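Local coordinates for endo-xylogalacturonan hydrolase A (Aspergillus tubingensis, PDB 4C2L), which hydrolyses the galacturonic acid backbone of xylogalacturonan, the xylose-substituted component of the hairy regions of pectin, at residues A[234-239]-A[266-271]; A[238-243]-A[277-282]; A[294-299]-A[340-345]. All coordinates share one frame; numbering follows the deposited sequence. Where two conformers were deposited one is given.

Contact 1 of 3, residues A[234-239]-A[266-271]; sequences GISVGS and GIKTYP. With SO4 (sulfate ion), chain E; SO4 (sulfate ion), chain H.
Lys268 CG, anti to its carbonyl carbon (chi1 -45°), passes 4.0 Å from Ser236 OG, which is anti to its own backbone N (chi1 -171°). Beyond CG the lysine chain bends at chi3 and ends between two sulfate ions, probably from the crystallisation liquor. Lys268 NZ donates to O2 of the chain H sulfate at 2.8 Å and makes weak bonds to the chain E sulfate. Ser239 holds the latter too: its N, after a cis peptide bond, reaches O3 at 2.6 Å while its OG donates to O2. A sulfate is also hydrogen-bonded to His233 ND1. A water lies 2.7 Å from Ser236 OG and from Gly238 O, which Lys216 NZ also reaches; Ser236 OG bonds Lys263 NZ as well. At the edge of the Tyr270 ring, CE1 lies 3.5 Å from Ser239 OG. On the sheet face opposite Ser236, Val237 CB packs on Ile267 CG1 (4.0 Å). The backbones run parallel, and Gly266 bonds twice: its N donates to Ile235 O, and its O accepts from Val237 N at 2.8 Å. This is neighbouring-coil pairing in the right-handed parallel beta-helix of family 28 glycosidases, beside the probable catalytic residues Asp210 and His233.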
loop_
_atom_site.group_PDB
_atom_site.type_symbol
_atom_site.label_atom_id
_atom_site.label_comp_id
_atom_site.label_asym_id
_atom_site.label_seq_id
_atom_site.Cartn_x
_atom_site.Cartn_y
_atom_site.Cartn_z
ATOM N N GLY A 234 5.109 6.454 -3.124
ATOM C CA GLY A 234 4.921 5.969 -4.498
ATOM C C GLY A 234 4.269 4.606 -4.677
ATOM O O GLY A 234 3.884 3.960 -3.702
ATOM N N ILE A 235 4.125 4.199 -5.937
ATOM C CA ILE A 235 3.680 2.855 -6.298
ATOM C C ILE A 235 4.988 2.089 -6.359
ATOM O O ILE A 235 5.805 2.320 -7.251
ATOM C CB ILE A 235 2.989 2.856 -7.684
ATOM C CG1 ILE A 235 1.770 3.782 -7.714
ATOM C CG2 ILE A 235 2.595 1.446 -8.125
ATOM C CD1 ILE A 235 0.629 3.389 -6.811
ATOM N N SER A 236 5.189 1.201 -5.385
ATOM C CA SER A 236 6.515 0.729 -5.052
ATOM C C SER A 236 6.592 -0.795 -5.043
ATOM O O SER A 236 5.800 -1.445 -4.375
ATOM C CB SER A 236 6.853 1.275 -3.651
ATOM O OG SER A 236 8.206 1.060 -3.303
ATOM N N VAL A 237 7.518 -1.370 -5.807
ATOM C CA VAL A 237 7.785 -2.805 -5.685
ATOM C C VAL A 237 8.796 -2.974 -4.557
ATOM O O VAL A 237 9.908 -2.431 -4.602
ATOM C CB VAL A 237 8.337 -3.438 -6.983
ATOM C CG1 VAL A 237 8.784 -4.882 -6.738
ATOM C CG2 VAL A 237 7.289 -3.392 -8.097
ATOM N N GLY A 238 8.420 -3.747 -3.552
ATOM C CA GLY A 238 9.338 -4.065 -2.461
ATOM C C GLY A 238 9.007 -3.418 -1.115
ATOM O O GLY A 238 7.879 -2.937 -0.905
ATOM N N SER A 239 9.978 -3.414 -0.191
ATOM C CA SER A 239 11.310 -3.991 -0.449
ATOM C C SER A 239 11.237 -5.505 -0.614
ATOM O O SER A 239 10.365 -6.165 -0.060
ATOM C CB SER A 239 12.277 -3.677 0.687
ATOM O OG SER A 239 11.800 -4.216 1.903
ATOM N N GLY A 266 8.577 2.997 -8.228
ATOM C CA GLY A 266 9.922 2.457 -8.138
ATOM C C GLY A 266 9.996 1.010 -7.718
ATOM O O GLY A 266 8.968 0.354 -7.490
ATOM N N ILE A 267 11.238 0.535 -7.658
ATOM C CA ILE A 267 11.575 -0.826 -7.251
ATOM C C ILE A 267 12.666 -0.736 -6.191
ATOM O O ILE A 267 13.629 0.018 -6.367
ATOM C CB ILE A 267 12.083 -1.657 -8.459
ATOM C CG1 ILE A 267 10.977 -1.746 -9.527
ATOM C CG2 ILE A 267 12.485 -3.067 -7.996
ATOM C CD1 ILE A 267 11.425 -2.318 -10.859
ATOM N N LYS A 268 12.530 -1.495 -5.096
ATOM C CA LYS A 268 13.520 -1.466 -4.022
ATOM C C LYS A 268 13.908 -2.879 -3.656
ATOM O O LYS A 268 13.058 -3.673 -3.268
ATOM C CB LYS A 268 12.969 -0.847 -2.731
ATOM C CG LYS A 268 12.170 0.419 -2.846
ATOM C CD LYS A 268 12.003 1.052 -1.462
ATOM C CE LYS A 268 11.224 0.176 -0.498
ATOM N NZ LYS A 268 10.569 0.983 0.584
ATOM N N THR A 269 15.193 -3.202 -3.755
ATOM C CA THR A 269 15.637 -4.538 -3.369
ATOM C C THR A 269 16.856 -4.424 -2.462
ATOM O O THR A 269 17.652 -3.508 -2.591
ATOM C CB THR A 269 15.968 -5.416 -4.598
ATOM O OG1 THR A 269 16.982 -4.780 -5.390
ATOM C CG2 THR A 269 14.714 -5.620 -5.473
ATOM N N TYR A 270 16.992 -5.379 -1.550
ATOM C CA TYR A 270 18.169 -5.464 -0.704
ATOM C C TYR A 270 19.359 -5.952 -1.525
ATOM O O TYR A 270 19.190 -6.687 -2.489
ATOM C CB TYR A 270 17.915 -6.441 0.439
ATOM C CG TYR A 270 17.139 -5.828 1.584
ATOM C CD1 TYR A 270 15.741 -5.789 1.569
ATOM C CD2 TYR A 270 17.807 -5.302 2.693
ATOM C CE1 TYR A 270 15.027 -5.221 2.626
ATOM C CE2 TYR A 270 17.103 -4.740 3.751
ATOM C CZ TYR A 270 15.720 -4.708 3.713
ATOM O OH TYR A 270 15.034 -4.148 4.776
ATOM N N PRO A 271 20.569 -5.536 -1.143
ATOM C CA PRO A 271 21.748 -6.102 -1.810
ATOM C C PRO A 271 22.020 -7.523 -1.315
ATOM O O PRO A 271 21.212 -8.082 -0.564
ATOM C CB PRO A 271 22.863 -5.155 -1.376
ATOM C CG PRO A 271 22.428 -4.710 -0.015
ATOM C CD PRO A 271 20.934 -4.493 -0.169
HETATM S S SO4 E . 9.726 -1.705 3.336
HETATM O O1 SO4 E . 9.629 -0.245 3.548
HETATM O O2 SO4 E . 11.092 -2.143 3.719
HETATM O O3 SO4 E . 9.436 -1.937 1.913
HETATM O O4 SO4 E . 8.769 -2.401 4.213
HETATM S S SO4 H . 11.129 4.341 1.760
HETATM O O1 SO4 H . 11.880 5.303 2.597
HETATM O O2 SO4 H . 12.013 3.214 1.401
HETATM O O3 SO4 H . 10.707 5.043 0.528
HETATM O O4 SO4 H . 9.923 3.839 2.466
HETATM O O HOH W 1 8.088 -0.232 -0.987
#

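Contact 2 of 3, residues A[238-243]-A[277-282]; sequences GSLGKS and GTSTVS. With SO4 (sulfate ion), chain E.
At the corner where strand 235-240 of the beta-helix gives way to a turn, Gly241 and Leu240 meet Gly277 and the start of strand 279-294, which belongs to a different face of the solenoid. Backbone meets backbone where Gly277 N donates to Gly241 O at 2.8 Å. Gly241, at a positive phi of 96°, has no side chain and lets Ser279 OG come within 3.5 Å of Gly241 N. Ser279 OG, anti to its own carbonyl carbon (chi1 -63°), lies 3.2 Å from Leu240 CB. Ser279 OG is also 3.2 Å from Leu240 O. The short strand segments 238-240 and 279-282 are 137° apart and 8.4 Å at closest between their axes, on different walls of the parallel beta-helix, and side chains rather than strand pairing fill the interval. Leu240 reaches inward with CD1, which meets Val281 CG2 at 3.5 Å, the two side chains crossing at about a right angle. Val248 also touches Leu240, while Leu320 and Ile323 of the following coil pack on Val281. Around the turn, Asp246 OD2 accepts from Gly241 N, and Lys242 O is hydrogen-bonded to His276 ND1, which ties the turn to the residue just before Gly277.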
loop_
_atom_site.group_PDB
_atom_site.type_symbol
_atom_site.label_atom_id
_atom_site.label_comp_id
_atom_site.label_asym_id
_atom_site.label_seq_id
_atom_site.Cartn_x
_atom_site.Cartn_y
_atom_site.Cartn_z
ATOM N N GLY A 238 8.420 -3.747 -3.552
ATOM C CA GLY A 238 9.338 -4.065 -2.461
ATOM C C GLY A 238 9.007 -3.418 -1.115
ATOM O O GLY A 238 7.879 -2.937 -0.905
ATOM N N SER A 239 9.978 -3.414 -0.191
ATOM C CA SER A 239 11.310 -3.991 -0.449
ATOM C C SER A 239 11.237 -5.505 -0.614
ATOM O O SER A 239 10.365 -6.165 -0.060
ATOM C CB SER A 239 12.277 -3.677 0.687
ATOM O OG SER A 239 11.800 -4.216 1.903
ATOM N N LEU A 240 12.177 -6.038 -1.380
ATOM C CA LEU A 240 12.301 -7.480 -1.551
ATOM C C LEU A 240 13.707 -7.893 -1.145
ATOM O O LEU A 240 14.647 -7.121 -1.308
ATOM C CB LEU A 240 12.090 -7.846 -3.026
ATOM C CG LEU A 240 10.805 -7.355 -3.691
ATOM C CD1 LEU A 240 10.822 -7.803 -5.143
ATOM C CD2 LEU A 240 9.564 -7.876 -2.971
ATOM N N GLY A 241 13.826 -9.104 -0.614
ATOM C CA GLY A 241 15.127 -9.731 -0.392
ATOM C C GLY A 241 15.707 -9.593 1.008
ATOM O O GLY A 241 16.856 -9.957 1.226
ATOM N N LYS A 242 14.915 -9.090 1.965
ATOM C CA LYS A 242 15.437 -8.816 3.307
ATOM C C LYS A 242 16.045 -10.065 3.943
ATOM O O LYS A 242 17.154 -10.004 4.484
ATOM C CB LYS A 242 14.355 -8.237 4.234
ATOM C CG LYS A 242 14.852 -7.920 5.641
ATOM C CD LYS A 242 13.717 -7.355 6.491
ATOM C CE LYS A 242 14.106 -7.176 7.951
ATOM N NZ LYS A 242 15.393 -6.448 8.103
ATOM N N SER A 243 15.326 -11.178 3.874
ATOM C CA SER A 243 15.775 -12.400 4.545
ATOM C C SER A 243 15.386 -13.680 3.808
ATOM O O SER A 243 15.538 -14.784 4.345
ATOM C CB SER A 243 15.258 -12.427 5.983
ATOM O OG SER A 243 13.850 -12.480 5.991
ATOM N N GLY A 277 18.231 -12.305 0.640
ATOM C CA GLY A 277 17.986 -13.227 -0.453
ATOM C C GLY A 277 18.020 -12.520 -1.792
ATOM O O GLY A 277 18.383 -11.343 -1.881
ATOM N N THR A 278 17.651 -13.239 -2.845
ATOM C CA THR A 278 17.638 -12.654 -4.179
ATOM C C THR A 278 16.210 -12.263 -4.490
ATOM O O THR A 278 15.264 -12.912 -4.040
ATOM C CB THR A 278 18.206 -13.602 -5.271
ATOM O OG1 THR A 278 19.605 -13.814 -5.036
ATOM C CG2 THR A 278 18.047 -12.990 -6.679
ATOM N N SER A 279 16.069 -11.172 -5.228
ATOM C CA SER A 279 14.775 -10.634 -5.571
ATOM C C SER A 279 14.542 -10.856 -7.052
ATOM O O SER A 279 15.441 -10.626 -7.854
ATOM C CB SER A 279 14.778 -9.127 -5.308
ATOM O OG SER A 279 14.970 -8.854 -3.933
ATOM N N THR A 280 13.337 -11.276 -7.401
ATOM C CA THR A 280 12.948 -11.468 -8.790
ATOM C C THR A 280 11.718 -10.629 -9.065
ATOM O O THR A 280 10.707 -10.754 -8.376
ATOM C CB THR A 280 12.662 -12.958 -9.066
ATOM O OG1 THR A 280 13.842 -13.709 -8.743
ATOM C CG2 THR A 280 12.305 -13.199 -10.514
ATOM N N VAL A 281 11.802 -9.750 -10.062
ATOM C CA VAL A 281 10.640 -8.942 -10.412
ATOM C C VAL A 281 10.437 -9.111 -11.893
ATOM O O VAL A 281 11.335 -8.776 -12.684
ATOM C CB VAL A 281 10.847 -7.452 -10.076
ATOM C CG1 VAL A 281 9.574 -6.650 -10.378
ATOM C CG2 VAL A 281 11.237 -7.295 -8.612
ATOM N N SER A 282 9.278 -9.636 -12.281
ATOM C CA SER A 282 9.043 -9.894 -13.701
ATOM C C SER A 282 7.683 -9.430 -14.183
ATOM O O SER A 282 6.668 -9.626 -13.523
ATOM C CB SER A 282 9.278 -11.375 -14.037
ATOM O OG SER A 282 8.288 -12.204 -13.469
HETATM S S SO4 E . 9.726 -1.705 3.336
HETATM O O1 SO4 E . 9.629 -0.245 3.548
HETATM O O2 SO4 E . 11.092 -2.143 3.719
HETATM O O3 SO4 E . 9.436 -1.937 1.913
HETATM O O4 SO4 E . 8.769 -2.401 4.213
#

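Contact 3 of 3, residues A[294-299]-A[340-345]; sequences SDYAFQ and VANLDC
Ala297 N donates to Val340 O at 2.7 Å, the shortest polar link between the segments. Asn342 ND2 donates to Tyr296 OH at 3.2 Å, in a nearly straight bond (168° at the hydrogen) that lies in the amide plane. A third bond, from Asn342 N to Phe298 O at 3.1 Å, belongs to the parallel pairing of strands 296-301 and 339-344, with Gln299 opposite Asn342, in successive coils of the right-handed beta-helix. Phe298 N, buried by the contact, has no partner in the model.

The tyrosine and asparagine side chains lie side by side and point the same way, with ring and amide planes 87° apart. Asn342 CG is anti to its backbone N (chi1 -164°), and its CB sits over one face of the Tyr296 ring, 4.0 Å from the centroid in a CH-pi contact, offset toward the rim. The other end of the amide, OD1, accepts from Ser387 N near the C-terminus, so both ends of the amide are held. Tyr336 also stacks with the Tyr296 ring. Next to Asn342 on the same sheet face, Gln299 lays its CG near Asn342 O. On the face formed by Phe298 and Ala341, Val369 of the next coil touches Ala341, and Phe286 meets the Phe298 ring edge-to-face. In the plane of that ring and at its edge, Leu343 CD2 lies 3.6 Å from Phe298 CD2.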
loop_
_atom_site.group_PDB
_atom_site.type_symbol
_atom_site.label_atom_id
_atom_site.label_comp_id
_atom_site.label_asym_id
_atom_site.label_seq_id
_atom_site.Cartn_x
_atom_site.Cartn_y
_atom_site.Cartn_z
ATOM N N SER A 294 6.480 15.428 -7.285
ATOM C CA SER A 294 7.113 14.286 -6.620
ATOM C C SER A 294 8.632 14.368 -6.778
ATOM O O SER A 294 9.115 14.935 -7.757
ATOM C CB SER A 294 6.558 12.988 -7.184
ATOM O OG SER A 294 5.188 12.866 -6.818
ATOM N N ASP A 295 9.394 13.835 -5.830
ATOM C CA ASP A 295 10.849 14.061 -5.858
ATOM C C ASP A 295 11.562 13.354 -7.018
ATOM O O ASP A 295 12.458 13.925 -7.640
ATOM C CB ASP A 295 11.501 13.726 -4.518
ATOM C CG ASP A 295 10.910 14.527 -3.363
ATOM O OD1 ASP A 295 10.529 15.702 -3.565
ATOM O OD2 ASP A 295 10.824 13.963 -2.253
ATOM N N TYR A 296 11.171 12.117 -7.293
ATOM C CA TYR A 296 11.600 11.406 -8.492
ATOM C C TYR A 296 10.366 10.894 -9.200
ATOM O O TYR A 296 9.374 10.524 -8.558
ATOM C CB TYR A 296 12.456 10.184 -8.135
ATOM C CG TYR A 296 13.860 10.434 -7.644
ATOM C CD1 TYR A 296 14.739 11.272 -8.339
ATOM C CD2 TYR A 296 14.340 9.758 -6.524
ATOM C CE1 TYR A 296 16.039 11.464 -7.890
ATOM C CE2 TYR A 296 15.638 9.938 -6.075
ATOM C CZ TYR A 296 16.480 10.789 -6.769
ATOM O OH TYR A 296 17.768 10.966 -6.311
ATOM N N ALA A 297 10.433 10.823 -10.524
ATOM C CA ALA A 297 9.397 10.193 -11.302
ATOM C C ALA A 297 9.522 8.676 -11.174
ATOM O O ALA A 297 8.524 7.966 -11.088
ATOM C CB ALA A 297 9.511 10.605 -12.761
ATOM N N PHE A 298 10.755 8.183 -11.212
ATOM C CA PHE A 298 10.996 6.742 -11.073
ATOM C C PHE A 298 12.304 6.486 -10.372
ATOM O O PHE A 298 13.277 7.243 -10.535
ATOM C CB PHE A 298 10.971 6.041 -12.437
ATOM C CG PHE A 298 10.720 4.564 -12.339
ATOM C CD1 PHE A 298 9.420 4.078 -12.238
ATOM C CD2 PHE A 298 11.775 3.657 -12.310
ATOM C CE1 PHE A 298 9.174 2.711 -12.121
ATOM C CE2 PHE A 298 11.535 2.287 -12.206
ATOM C CZ PHE A 298 10.232 1.817 -12.098
ATOM N N GLN A 299 12.357 5.410 -9.589
ATOM C CA GLN A 299 13.569 5.125 -8.860
ATOM C C GLN A 299 13.776 3.630 -8.764
ATOM O O GLN A 299 12.824 2.884 -8.544
ATOM C CB GLN A 299 13.514 5.755 -7.462
ATOM C CG GLN A 299 14.773 5.545 -6.645
ATOM C CD GLN A 299 14.754 6.263 -5.314
ATOM O OE1 GLN A 299 13.707 6.749 -4.865
ATOM N NE2 GLN A 299 15.910 6.314 -4.654
ATOM N N VAL A 340 15.420 13.690 -12.507
ATOM C CA VAL A 340 14.001 13.300 -12.420
ATOM C C VAL A 340 13.825 11.799 -12.151
ATOM O O VAL A 340 12.715 11.341 -11.854
ATOM C CB VAL A 340 13.221 13.696 -13.687
ATOM C CG1 VAL A 340 13.298 15.208 -13.912
ATOM C CG2 VAL A 340 13.743 12.941 -14.910
ATOM N N ALA A 341 14.913 11.042 -12.272
ATOM C CA ALA A 341 14.879 9.591 -12.016
ATOM C C ALA A 341 16.252 9.093 -11.603
ATOM O O ALA A 341 17.260 9.583 -12.096
ATOM C CB ALA A 341 14.387 8.843 -13.247
ATOM N N ASN A 342 16.286 8.108 -10.705
ATOM C CA ASN A 342 17.535 7.542 -10.213
ATOM C C ASN A 342 17.428 6.029 -10.354
ATOM O O ASN A 342 16.772 5.363 -9.549
ATOM C CB ASN A 342 17.759 7.937 -8.745
ATOM C CG ASN A 342 19.196 7.720 -8.282
ATOM O OD1 ASN A 342 19.924 6.878 -8.815
ATOM N ND2 ASN A 342 19.614 8.491 -7.282
ATOM N N LEU A 343 18.047 5.492 -11.399
ATOM C CA LEU A 343 17.903 4.076 -11.731
ATOM C C LEU A 343 19.186 3.374 -11.344
ATOM O O LEU A 343 20.093 3.187 -12.174
ATOM C CB LEU A 343 17.595 3.899 -13.223
ATOM C CG LEU A 343 16.499 4.769 -13.852
ATOM C CD1 LEU A 343 16.303 4.465 -15.332
ATOM C CD2 LEU A 343 15.180 4.618 -13.105
ATOM N N ASP A 344 19.278 3.016 -10.066
ATOM C CA ASP A 344 20.470 2.373 -9.552
ATOM C C ASP A 344 20.326 0.843 -9.560
ATOM O O ASP A 344 20.146 0.223 -8.507
ATOM C CB ASP A 344 20.816 2.884 -8.144
ATOM C CG ASP A 344 22.255 2.574 -7.754
ATOM O OD1 ASP A 344 23.145 2.714 -8.622
ATOM O OD2 ASP A 344 22.506 2.195 -6.593
ATOM N N CYS A 345 20.407 0.235 -10.743
ATOM C CA CYS A 345 20.340 -1.230 -10.818
ATOM C C CYS A 345 21.589 -1.870 -10.197
ATOM O O CYS A 345 22.655 -1.258 -10.184
ATOM C CB CYS A 345 20.138 -1.708 -12.257
ATOM S SG CYS A 345 18.381 -1.735 -12.703
#

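Contacts 1 and 3 lie along one parallel sheet of the beta-helix, in which strands 235-240, 266-269, 296-301 and 339-344 follow in order; Ile267 N and Gln299 O, 3.0 Å apart, probably bond between them. Contact 2 continues from contact 1, and the two join through probable hydrogen bonds such as that between Tyr270 N and Leu240 O at 2.9 Å. Both touch the chain E sulfate through Ser239, which they share. Contacts 2 and 3 do not touch, their nearest atoms about 9 Å apart. Near the presumed active site, the side chain of Lys268 is about 6 Å from that of Asp210; the side chain of Gln299 is about 8 Å from that of His233 and about 12 Å from that of Asp210.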